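PDB 2HUN: 336aa long hypothetical dTDP-glucose 4,6-dehydratase from Pyrococcus horikoshii, which binds NAD in a Rossmann fold and probably acts as a dTDP-glucose 4,6-dehydratase, removing water from the nucleotide-linked sugar. Local coordinates for residues V76-L82 and V120-V125; S3-L7 and P28-V32; A226-V230 and I288-W294. Numbering follows the deposited sequence.

The three contacts follow one another along the chain in the order contact 2, contact 1, contact 3. Contacts 1 and 2 belong to the same Rossmann sheet: strand 5-9 lies between strand 31-36, its partner in contact 2, and strand 78-81, which pairs onward with 121-127 in contact 1. Their centres are about 12 Å apart, and D77 OD2 meets K5 N at 2.6 Å. Contact 3, its centre about 16 Å from that of contact 1 and about 20 Å from that of contact 2, is between helices: helix 220-233 packs on this sheet and receives helix 286-292. R121 NH2 reaches V230 O at 2.7 Å, linking sheet to helix. Contact 1 runs up to the NAD; contacts 2 and 3 are structural packing.

Contact 1: residues V76-L82 and V120-V125; sequences VDGVVHL and VRFVHV. With NAD (nicotinamide-adenine-dinucleotide), chain C.
Two neighbouring strands of the NAD-binding Rossmann sheet, 78-81 and 121-125, run parallel (7°), axes 4.6 Å apart, G78 level with R121. Backbone hydrogen bonds join R121 N to D77 O (3.1 Å), V79 N to R121 O (2.7 Å), V123 N to V79 O (2.8 Å), H81 N to V123 O (2.9 Å) and V125 N to H81 O (3.2 Å). Beta-branched V79, V80, V123 and V125, all chi1 t, suit the extended backbone. On one face V79 packs CG2 on V120 CG2 (V120 chi1 p; 3.8 Å) and CG1 on F122 CD1 (3.7 Å). H81 and H124, both t, meet rim to rim (H81 CD2 to H124 ND1, 3.4 Å); buried imidazoles need partners, and H81 hydrogen-bonds T9 and T106, H124 S158. V80, R121 and V123 point to the other face; R121 (chi1 t, chi2 p) carries its guanidinium away to hydrogen-bond V230 O and L231 O. L82 (m) sets CD2 3.8 Å from V125 CG2, and L82 O accepts a hydrogen bond from NAD O3D (3.1 Å).

Contact 2: residues S3-L7 and P28-V32; sequences SMKLL and PDWEV
Strand 5-9 opens and strand 31-36 closes the first beta-alpha-beta unit of the Rossmann fold, joined by a crossover through helix 14-26; their parts 5-7 and 31-32 lie parallel. The touching parts differ by 7° in direction, and M4, K5 and L6 lie level with W30, E31 and V32, CA atoms 4.7 to 4.9 Å apart. At the exposed start, D29 O is 4.0 Å from S3 OG; small polar residues suit this solvent-facing edge. W30 follows, chi1 m (-76°) and chi2 34°, laying its indole alongside M4 and L6. The all-trans side chain of M4 crosses one ring face: M4 CB stands 3.9 Å from the centroid of the five-membered ring in a CH-pi contact, and M4 SD 4.0 Å from that of the six-membered ring, a Met-aromatic contact. L6 CD1 (chi1 m) meets the ring edge at W30 CZ3, 3.5 Å away. E31 N donates a hydrogen bond to M4 O (3.1 Å), and E31 O accepts one from L6 N (2.8 Å). Its side chain shares a face with K5, both chi1 m, giving a long salt bridge, K5 NZ to E31 OE2, 3.8 Å. V32, chi1 t, points to the face of L6 and packs on helix 14-26. The charges of K5 and E31 thus lie where water can reach them, backbone hydrogen bonds set the pairing, and sulfur, indole and aliphatic groups add apolar packing.

Contact 3: residues A226-V230 and I288-W294; sequences AIELV and ITRDLKW
Two helices flanking the Rossmann sheet, 226-230 and 288-292, meet at a 46° crossing angle, with axes still 11.6 Å apart at closest approach; side chains bridge the gap without any hydrogen bond between the segments. A226 begins the contact. Its small methyl lies flat on an indole, CB 3.8 Å from the centroid of the five-membered ring of W294, a CH-pi contact. One turn later L229 (chi1 t, chi2 p) comes closest to the other segment: its CD2 lies 3.2 Å from L292 O and 3.7 Å from W294 CB, at the edge of the ring. V230 (t) offers CG2 to I288 CD1 (3.8 Å) and L292 CD1 (3.9 Å). K293, with positive phi (61°), takes the chain out of the helix and leads to W294 (t), turned back toward A226. Beneath this apolar seam lies the Rossmann sheet: I242 of strand 239-242 touches A226 and W294, Y240 touches V230 and I288, and V230 also rests on S174 and T176 of strand 172-182.

Contact 1: residues V76-L82 and V120-V125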
loop_
_atom_site.group_PDB
_atom_site.type_symbol
_atom_site.label_atom_id
_atom_site.label_comp_id
_atom_site.label_asym_id
_atom_site.label_seq_id
_atom_site.Cartn_x
_atom_site.Cartn_y
_atom_site.Cartn_z
ATOM N N VAL A 76 -27.016 -0.289 3.070
ATOM C CA VAL A 76 -26.603 -0.888 4.338
ATOM C C VAL A 76 -26.105 0.126 5.362
ATOM O O VAL A 76 -25.840 1.278 5.031
ATOM C CB VAL A 76 -25.502 -1.961 4.129
ATOM C CG1 VAL A 76 -26.046 -3.115 3.295
ATOM C CG2 VAL A 76 -24.289 -1.339 3.460
ATOM N N ASP A 77 -25.983 -0.320 6.610
ATOM C CA ASP A 77 -25.507 0.522 7.703
ATOM C C ASP A 77 -24.031 0.264 7.965
ATOM O O ASP A 77 -23.329 1.113 8.518
ATOM C CB ASP A 77 -26.278 0.220 8.985
ATOM C CG ASP A 77 -27.764 0.415 8.824
ATOM O OD1 ASP A 77 -28.186 1.563 8.586
ATOM O OD2 ASP A 77 -28.504 -0.577 8.928
ATOM N N GLY A 78 -23.572 -0.920 7.577
ATOM C CA GLY A 78 -22.181 -1.278 7.785
ATOM C C GLY A 78 -21.660 -2.187 6.689
ATOM O O GLY A 78 -22.434 -2.885 6.028
ATOM N N VAL A 79 -20.344 -2.168 6.495
ATOM C CA VAL A 79 -19.696 -2.982 5.481
ATOM C C VAL A 79 -18.479 -3.680 6.080
ATOM O O VAL A 79 -17.571 -3.024 6.583
ATOM C CB VAL A 79 -19.224 -2.124 4.291
ATOM C CG1 VAL A 79 -18.485 -2.994 3.286
ATOM C CG2 VAL A 79 -20.419 -1.442 3.625
ATOM N N VAL A 80 -18.476 -5.010 6.038
ATOM C CA VAL A 80 -17.358 -5.797 6.549
ATOM C C VAL A 80 -16.728 -6.438 5.317
ATOM O O VAL A 80 -17.302 -7.346 4.719
ATOM C CB VAL A 80 -17.842 -6.873 7.537
ATOM C CG1 VAL A 80 -16.672 -7.738 7.986
ATOM C CG2 VAL A 80 -18.491 -6.202 8.751
ATOM N N HIS A 81 -15.544 -5.949 4.950
ATOM C CA HIS A 81 -14.786 -6.328 3.735
ATOM C C HIS A 81 -13.832 -7.540 3.917
ATOM O O HIS A 81 -12.669 -7.399 4.273
ATOM C CB HIS A 81 -13.992 -5.105 3.272
ATOM C CG HIS A 81 -13.449 -5.351 1.888
ATOM N ND1 HIS A 81 -14.157 -5.962 0.906
ATOM C CD2 HIS A 81 -12.192 -5.005 1.379
ATOM C CE1 HIS A 81 -13.346 -5.979 -0.169
ATOM N NE2 HIS A 81 -12.163 -5.413 0.085
ATOM N N LEU A 82 -14.275 -8.757 3.612
ATOM C CA LEU A 82 -13.413 -9.929 3.716
ATOM C C LEU A 82 -12.944 -10.442 2.357
ATOM O O LEU A 82 -11.969 -11.188 2.278
ATOM C CB LEU A 82 -14.141 -11.047 4.460
ATOM C CG LEU A 82 -14.408 -10.733 5.932
ATOM C CD1 LEU A 82 -15.852 -11.067 6.285
ATOM C CD2 LEU A 82 -13.443 -11.510 6.796
ATOM N N VAL A 120 -21.590 5.260 6.077
ATOM C CA VAL A 120 -21.614 3.824 6.349
ATOM C C VAL A 120 -20.389 3.418 7.176
ATOM O O VAL A 120 -19.298 3.947 6.976
ATOM C CB VAL A 120 -21.632 3.005 5.027
ATOM C CG1 VAL A 120 -20.266 3.036 4.366
ATOM C CG2 VAL A 120 -22.069 1.574 5.302
ATOM N N ARG A 121 -20.577 2.495 8.114
ATOM C CA ARG A 121 -19.472 2.024 8.946
ATOM C C ARG A 121 -18.730 0.952 8.154
ATOM O O ARG A 121 -19.302 -0.078 7.812
ATOM C CB ARG A 121 -20.006 1.451 10.259
ATOM C CG ARG A 121 -18.946 0.803 11.153
ATOM C CD ARG A 121 -17.807 1.755 11.492
ATOM N NE ARG A 121 -16.815 1.104 12.343
ATOM C CZ ARG A 121 -15.541 1.471 12.429
ATOM N NH1 ARG A 121 -15.093 2.491 11.711
ATOM N NH2 ARG A 121 -14.713 0.816 13.235
ATOM N N PHE A 122 -17.454 1.196 7.876
ATOM C CA PHE A 122 -16.642 0.279 7.081
ATOM C C PHE A 122 -15.465 -0.363 7.820
ATOM O O PHE A 122 -14.666 0.327 8.443
ATOM C CB PHE A 122 -16.131 1.043 5.855
ATOM C CG PHE A 122 -15.196 0.263 4.978
ATOM C CD1 PHE A 122 -15.600 -0.921 4.367
ATOM C CD2 PHE A 122 -13.930 0.753 4.707
ATOM C CE1 PHE A 122 -14.745 -1.599 3.492
ATOM C CE2 PHE A 122 -13.074 0.092 3.842
ATOM C CZ PHE A 122 -13.480 -1.088 3.229
ATOM N N VAL A 123 -15.377 -1.688 7.752
ATOM C CA VAL A 123 -14.278 -2.417 8.370
ATOM C C VAL A 123 -13.542 -3.173 7.267
ATOM O O VAL A 123 -14.119 -4.027 6.600
ATOM C CB VAL A 123 -14.766 -3.430 9.425
ATOM C CG1 VAL A 123 -13.603 -4.317 9.859
ATOM C CG2 VAL A 123 -15.342 -2.692 10.635
ATOM N N HIS A 124 -12.270 -2.834 7.079
ATOM C CA HIS A 124 -11.407 -3.454 6.070
ATOM C C HIS A 124 -10.586 -4.539 6.764
ATOM O O HIS A 124 -9.794 -4.241 7.670
ATOM C CB HIS A 124 -10.473 -2.385 5.483
ATOM C CG HIS A 124 -9.539 -2.889 4.428
ATOM N ND1 HIS A 124 -9.962 -3.255 3.170
ATOM C CD2 HIS A 124 -8.195 -3.039 4.430
ATOM C CE1 HIS A 124 -8.918 -3.604 2.439
ATOM N NE2 HIS A 124 -7.833 -3.480 3.182
ATOM N N VAL A 125 -10.783 -5.792 6.345
ATOM C CA VAL A 125 -10.061 -6.925 6.922
ATOM C C VAL A 125 -8.740 -7.172 6.172
ATOM O O VAL A 125 -8.716 -7.333 4.946
ATOM C CB VAL A 125 -10.926 -8.214 6.897
ATOM C CG1 VAL A 125 -10.184 -9.359 7.597
ATOM C CG2 VAL A 125 -12.249 -7.958 7.603
HETATM P PA NAD C . -11.147 -17.496 1.549
HETATM O O1A NAD C . -10.213 -17.709 0.432
HETATM O O2A NAD C . -11.679 -18.669 2.297
HETATM O O5B NAD C . -12.409 -16.699 0.962
HETATM C C5B NAD C . -12.301 -15.464 0.239
HETATM C C4B NAD C . -13.737 -15.177 -0.220
HETATM O O4B NAD C . -13.795 -13.921 -0.925
HETATM C C3B NAD C . -14.242 -16.270 -1.206
HETATM O O3B NAD C . -15.573 -16.683 -0.854
HETATM C C2B NAD C . -14.108 -15.587 -2.579
HETATM O O2B NAD C . -14.976 -16.058 -3.610
HETATM C C1B NAD C . -14.339 -14.117 -2.227
HETATM N N9A NAD C . -13.698 -13.163 -3.159
HETATM C C8A NAD C . -12.409 -13.104 -3.540
HETATM N N7A NAD C . -12.247 -12.094 -4.393
HETATM C C5A NAD C . -13.422 -11.496 -4.566
HETATM C C6A NAD C . -13.883 -10.393 -5.337
HETATM N N6A NAD C . -13.096 -9.677 -6.128
HETATM N N1A NAD C . -15.257 -10.068 -5.240
HETATM C C2A NAD C . -16.111 -10.817 -4.416
HETATM N N3A NAD C . -15.675 -11.857 -3.693
HETATM C C4A NAD C . -14.358 -12.181 -3.772
HETATM O O3 NAD C . -10.285 -16.692 2.616
HETATM P PN NAD C . -10.502 -16.137 4.082
HETATM O O1N NAD C . -9.423 -16.835 4.839
HETATM O O2N NAD C . -11.871 -16.387 4.578
HETATM O O5D NAD C . -10.058 -14.584 4.005
HETATM C C5D NAD C . -10.899 -13.489 4.377
HETATM C C4D NAD C . -10.018 -12.232 4.594
HETATM O O4D NAD C . -9.231 -12.361 5.789
HETATM C C3D NAD C . -9.063 -11.972 3.422
HETATM O O3D NAD C . -9.077 -10.551 3.128
HETATM C C2D NAD C . -7.686 -12.441 3.970
HETATM O O2D NAD C . -6.633 -11.694 3.353
HETATM C C1D NAD C . -7.841 -12.175 5.459
HETATM N N1N NAD C . -7.022 -13.035 6.337
HETATM C C2N NAD C . -7.253 -14.445 6.468
HETATM C C3N NAD C . -6.436 -15.190 7.336
HETATM C C7N NAD C . -6.634 -16.710 7.534
HETATM O O7N NAD C . -6.008 -17.279 8.437
HETATM N N7N NAD C . -7.480 -17.368 6.751
HETATM C C4N NAD C . -5.400 -14.551 8.065
HETATM C C5N NAD C . -5.187 -13.164 7.922
HETATM C C6N NAD C . -5.990 -12.394 7.065
#

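Contact 2: residues S3-L7 and P28-V32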
loop_
_atom_site.group_PDB
_atom_site.type_symbol
_atom_site.label_atom_id
_atom_site.label_comp_id
_atom_site.label_asym_id
_atom_site.label_seq_id
_atom_site.Cartn_x
_atom_site.Cartn_y
_atom_site.Cartn_z
ATOM N N SER A 3 -30.807 -2.884 15.528
ATOM C CA SER A 3 -30.991 -3.164 14.078
ATOM C C SER A 3 -29.897 -2.521 13.235
ATOM O O SER A 3 -29.628 -1.322 13.347
ATOM C CB SER A 3 -32.356 -2.659 13.604
ATOM O OG SER A 3 -32.409 -2.603 12.187
ATOM N N MET A 4 -29.280 -3.327 12.380
ATOM C CA MET A 4 -28.214 -2.862 11.508
ATOM C C MET A 4 -28.135 -3.771 10.283
ATOM O O MET A 4 -28.154 -4.993 10.421
ATOM C CB MET A 4 -26.892 -2.883 12.285
ATOM C CG MET A 4 -25.660 -2.452 11.507
ATOM S SD MET A 4 -24.203 -2.315 12.597
ATOM C CE MET A 4 -23.277 -1.011 11.761
ATOM N N LYS A 5 -28.085 -3.179 9.091
ATOM C CA LYS A 5 -27.972 -3.954 7.853
ATOM C C LYS A 5 -26.496 -3.981 7.466
ATOM O O LYS A 5 -25.871 -2.930 7.327
ATOM C CB LYS A 5 -28.749 -3.303 6.704
ATOM C CG LYS A 5 -30.207 -2.996 6.983
ATOM C CD LYS A 5 -30.877 -2.477 5.715
ATOM C CE LYS A 5 -32.044 -1.564 6.045
ATOM N NZ LYS A 5 -33.001 -2.211 6.975
ATOM N N LEU A 6 -25.942 -5.172 7.276
ATOM C CA LEU A 6 -24.537 -5.287 6.911
ATOM C C LEU A 6 -24.307 -5.891 5.543
ATOM O O LEU A 6 -25.021 -6.799 5.122
ATOM C CB LEU A 6 -23.778 -6.155 7.920
ATOM C CG LEU A 6 -23.750 -5.780 9.401
ATOM C CD1 LEU A 6 -22.957 -6.845 10.161
ATOM C CD2 LEU A 6 -23.128 -4.404 9.587
ATOM N N LEU A 7 -23.298 -5.371 4.857
ATOM C CA LEU A 7 -22.888 -5.905 3.573
ATOM C C LEU A 7 -21.594 -6.628 3.921
ATOM O O LEU A 7 -20.643 -5.998 4.381
ATOM C CB LEU A 7 -22.575 -4.796 2.567
ATOM C CG LEU A 7 -21.963 -5.340 1.271
ATOM C CD1 LEU A 7 -23.018 -6.155 0.509
ATOM C CD2 LEU A 7 -21.445 -4.192 0.412
ATOM N N PRO A 28 -30.589 -10.838 16.536
ATOM C CA PRO A 28 -31.904 -11.193 15.985
ATOM C C PRO A 28 -32.472 -10.229 14.945
ATOM O O PRO A 28 -33.128 -10.654 13.997
ATOM C CB PRO A 28 -32.797 -11.247 17.221
ATOM C CG PRO A 28 -31.863 -11.566 18.334
ATOM C CD PRO A 28 -30.626 -10.797 18.008
ATOM N N ASP A 29 -32.221 -8.935 15.121
ATOM C CA ASP A 29 -32.754 -7.931 14.204
ATOM C C ASP A 29 -31.825 -7.416 13.117
ATOM O O ASP A 29 -32.207 -6.549 12.327
ATOM C CB ASP A 29 -33.301 -6.743 14.996
ATOM C CG ASP A 29 -34.595 -7.074 15.712
ATOM O OD1 ASP A 29 -35.536 -7.548 15.042
ATOM O OD2 ASP A 29 -34.677 -6.864 16.938
ATOM N N TRP A 30 -30.610 -7.943 13.064
ATOM C CA TRP A 30 -29.663 -7.516 12.044
ATOM C C TRP A 30 -29.931 -8.254 10.740
ATOM O O TRP A 30 -30.561 -9.310 10.732
ATOM C CB TRP A 30 -28.232 -7.790 12.502
ATOM C CG TRP A 30 -27.707 -6.827 13.521
ATOM C CD1 TRP A 30 -28.414 -6.199 14.510
ATOM C CD2 TRP A 30 -26.337 -6.452 13.709
ATOM N NE1 TRP A 30 -27.568 -5.462 15.305
ATOM C CE2 TRP A 30 -26.288 -5.599 14.836
ATOM C CE3 TRP A 30 -25.147 -6.757 13.037
ATOM C CZ2 TRP A 30 -25.089 -5.048 15.308
ATOM C CZ3 TRP A 30 -23.953 -6.209 13.507
ATOM C CH2 TRP A 30 -23.937 -5.363 14.634
ATOM N N GLU A 31 -29.454 -7.688 9.639
ATOM C CA GLU A 31 -29.625 -8.293 8.326
ATOM C C GLU A 31 -28.290 -8.341 7.595
ATOM O O GLU A 31 -27.441 -7.464 7.766
ATOM C CB GLU A 31 -30.627 -7.496 7.497
ATOM C CG GLU A 31 -32.055 -7.569 7.998
ATOM C CD GLU A 31 -32.991 -6.719 7.164
ATOM O OE1 GLU A 31 -33.019 -6.903 5.930
ATOM O OE2 GLU A 31 -33.697 -5.864 7.740
ATOM N N VAL A 32 -28.112 -9.361 6.768
ATOM C CA VAL A 32 -26.877 -9.514 6.029
ATOM C C VAL A 32 -27.060 -9.744 4.534
ATOM O O VAL A 32 -27.902 -10.532 4.103
ATOM C CB VAL A 32 -26.054 -10.689 6.584
ATOM C CG1 VAL A 32 -24.911 -11.017 5.632
ATOM C CG2 VAL A 32 -25.519 -10.344 7.972
#

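Contact 3: residues A226-V230 and I288-W294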
loop_
_atom_site.group_PDB
_atom_site.type_symbol
_atom_site.label_atom_id
_atom_site.label_comp_id
_atom_site.label_asym_id
_atom_site.label_seq_id
_atom_site.Cartn_x
_atom_site.Cartn_y
_atom_site.Cartn_z
ATOM N N ALA A 226 -13.660 -10.062 17.497
ATOM C CA ALA A 226 -12.844 -8.861 17.382
ATOM C C ALA A 226 -13.402 -7.955 16.281
ATOM O O ALA A 226 -13.535 -6.752 16.478
ATOM C CB ALA A 226 -11.393 -9.235 17.067
ATOM N N ILE A 227 -13.718 -8.526 15.122
ATOM C CA ILE A 227 -14.268 -7.737 14.022
ATOM C C ILE A 227 -15.557 -7.044 14.474
ATOM O O ILE A 227 -15.765 -5.857 14.203
ATOM C CB ILE A 227 -14.568 -8.624 12.783
ATOM C CG1 ILE A 227 -13.257 -9.178 12.211
ATOM C CG2 ILE A 227 -15.327 -7.811 11.728
ATOM C CD1 ILE A 227 -13.412 -10.061 10.971
ATOM N N GLU A 228 -16.416 -7.787 15.163
ATOM C CA GLU A 228 -17.674 -7.238 15.659
ATOM C C GLU A 228 -17.389 -6.027 16.536
ATOM O O GLU A 228 -18.005 -4.969 16.383
ATOM C CB GLU A 228 -18.437 -8.287 16.479
ATOM C CG GLU A 228 -19.645 -7.725 17.239
ATOM C CD GLU A 228 -20.403 -8.774 18.045
ATOM O OE1 GLU A 228 -19.759 -9.585 18.745
ATOM O OE2 GLU A 228 -21.651 -8.776 17.992
ATOM N N LEU A 229 -16.444 -6.199 17.459
ATOM C CA LEU A 229 -16.060 -5.150 18.385
ATOM C C LEU A 229 -15.542 -3.923 17.637
ATOM O O LEU A 229 -15.912 -2.795 17.956
ATOM C CB LEU A 229 -14.983 -5.685 19.336
ATOM C CG LEU A 229 -14.896 -5.063 20.726
ATOM C CD1 LEU A 229 -16.273 -5.048 21.380
ATOM C CD2 LEU A 229 -13.921 -5.881 21.570
ATOM N N VAL A 230 -14.678 -4.150 16.650
ATOM C CA VAL A 230 -14.118 -3.068 15.852
ATOM C C VAL A 230 -15.246 -2.371 15.081
ATOM O O VAL A 230 -15.260 -1.154 14.963
ATOM C CB VAL A 230 -13.051 -3.599 14.847
ATOM C CG1 VAL A 230 -12.666 -2.503 13.854
ATOM C CG2 VAL A 230 -11.810 -4.060 15.601
ATOM N N ILE A 288 -5.939 -2.913 20.458
ATOM C CA ILE A 288 -7.320 -3.347 20.546
ATOM C C ILE A 288 -7.657 -3.799 21.963
ATOM O O ILE A 288 -8.788 -3.634 22.424
ATOM C CB ILE A 288 -7.617 -4.467 19.505
ATOM C CG1 ILE A 288 -9.128 -4.602 19.316
ATOM C CG2 ILE A 288 -6.993 -5.792 19.944
ATOM C CD1 ILE A 288 -9.527 -5.555 18.198
ATOM N N THR A 289 -6.677 -4.350 22.669
ATOM C CA THR A 289 -6.912 -4.782 24.040
ATOM C C THR A 289 -7.225 -3.566 24.901
ATOM O O THR A 289 -8.241 -3.524 25.595
ATOM C CB THR A 289 -5.673 -5.488 24.637
ATOM O OG1 THR A 289 -5.342 -6.631 23.844
ATOM C CG2 THR A 289 -5.949 -5.924 26.068
ATOM N N ARG A 290 -6.342 -2.575 24.834
ATOM C CA ARG A 290 -6.453 -1.336 25.602
ATOM C C ARG A 290 -7.697 -0.510 25.292
ATOM O O ARG A 290 -8.420 -0.107 26.200
ATOM C CB ARG A 290 -5.211 -0.463 25.353
ATOM C CG ARG A 290 -5.149 0.856 26.155
ATOM C CD ARG A 290 -4.138 1.832 25.522
ATOM N NE ARG A 290 -4.510 2.140 24.140
ATOM C CZ ARG A 290 -3.664 2.199 23.116
ATOM N NH1 ARG A 290 -2.363 1.979 23.296
ATOM N NH2 ARG A 290 -4.127 2.443 21.895
ATOM N N ASP A 291 -7.928 -0.242 24.011
ATOM C CA ASP A 291 -9.059 0.582 23.592
ATOM C C ASP A 291 -10.431 -0.089 23.565
ATOM O O ASP A 291 -11.399 0.458 24.090
ATOM C CB ASP A 291 -8.785 1.185 22.211
ATOM C CG ASP A 291 -7.605 2.144 22.213
ATOM O OD1 ASP A 291 -7.083 2.452 23.298
ATOM O OD2 ASP A 291 -7.206 2.597 21.123
ATOM N N LEU A 292 -10.519 -1.274 22.967
ATOM C CA LEU A 292 -11.802 -1.956 22.860
ATOM C C LEU A 292 -12.009 -3.109 23.834
ATOM O O LEU A 292 -13.048 -3.772 23.802
ATOM C CB LEU A 292 -11.994 -2.450 21.427
ATOM C CG LEU A 292 -11.651 -1.451 20.319
ATOM C CD1 LEU A 292 -12.072 -2.026 18.966
ATOM C CD2 LEU A 292 -12.341 -0.125 20.578
ATOM N N LYS A 293 -11.025 -3.354 24.695
ATOM C CA LYS A 293 -11.118 -4.427 25.680
ATOM C C LYS A 293 -11.278 -5.820 25.083
ATOM O O LYS A 293 -11.872 -6.699 25.706
ATOM C CB LYS A 293 -12.272 -4.163 26.653
ATOM C CG LYS A 293 -11.962 -3.126 27.717
ATOM C CD LYS A 293 -11.608 -1.793 27.098
ATOM C CE LYS A 293 -11.220 -0.751 28.141
ATOM N NZ LYS A 293 -10.933 0.546 27.455
ATOM N N TRP A 294 -10.749 -6.031 23.881
ATOM C CA TRP A 294 -10.837 -7.344 23.254
ATOM C C TRP A 294 -9.842 -8.331 23.864
ATOM O O TRP A 294 -8.669 -8.008 24.036
ATOM C CB TRP A 294 -10.551 -7.272 21.755
ATOM C CG TRP A 294 -10.543 -8.648 21.135
ATOM C CD1 TRP A 294 -11.629 -9.426 20.856
ATOM C CD2 TRP A 294 -9.392 -9.428 20.787
ATOM N NE1 TRP A 294 -11.227 -10.645 20.358
ATOM C CE2 TRP A 294 -9.859 -10.671 20.305
ATOM C CE3 TRP A 294 -8.009 -9.198 20.837
ATOM C CZ2 TRP A 294 -8.993 -11.682 19.876
ATOM C CZ3 TRP A 294 -7.150 -10.202 20.411
ATOM C CH2 TRP A 294 -7.646 -11.430 19.936
#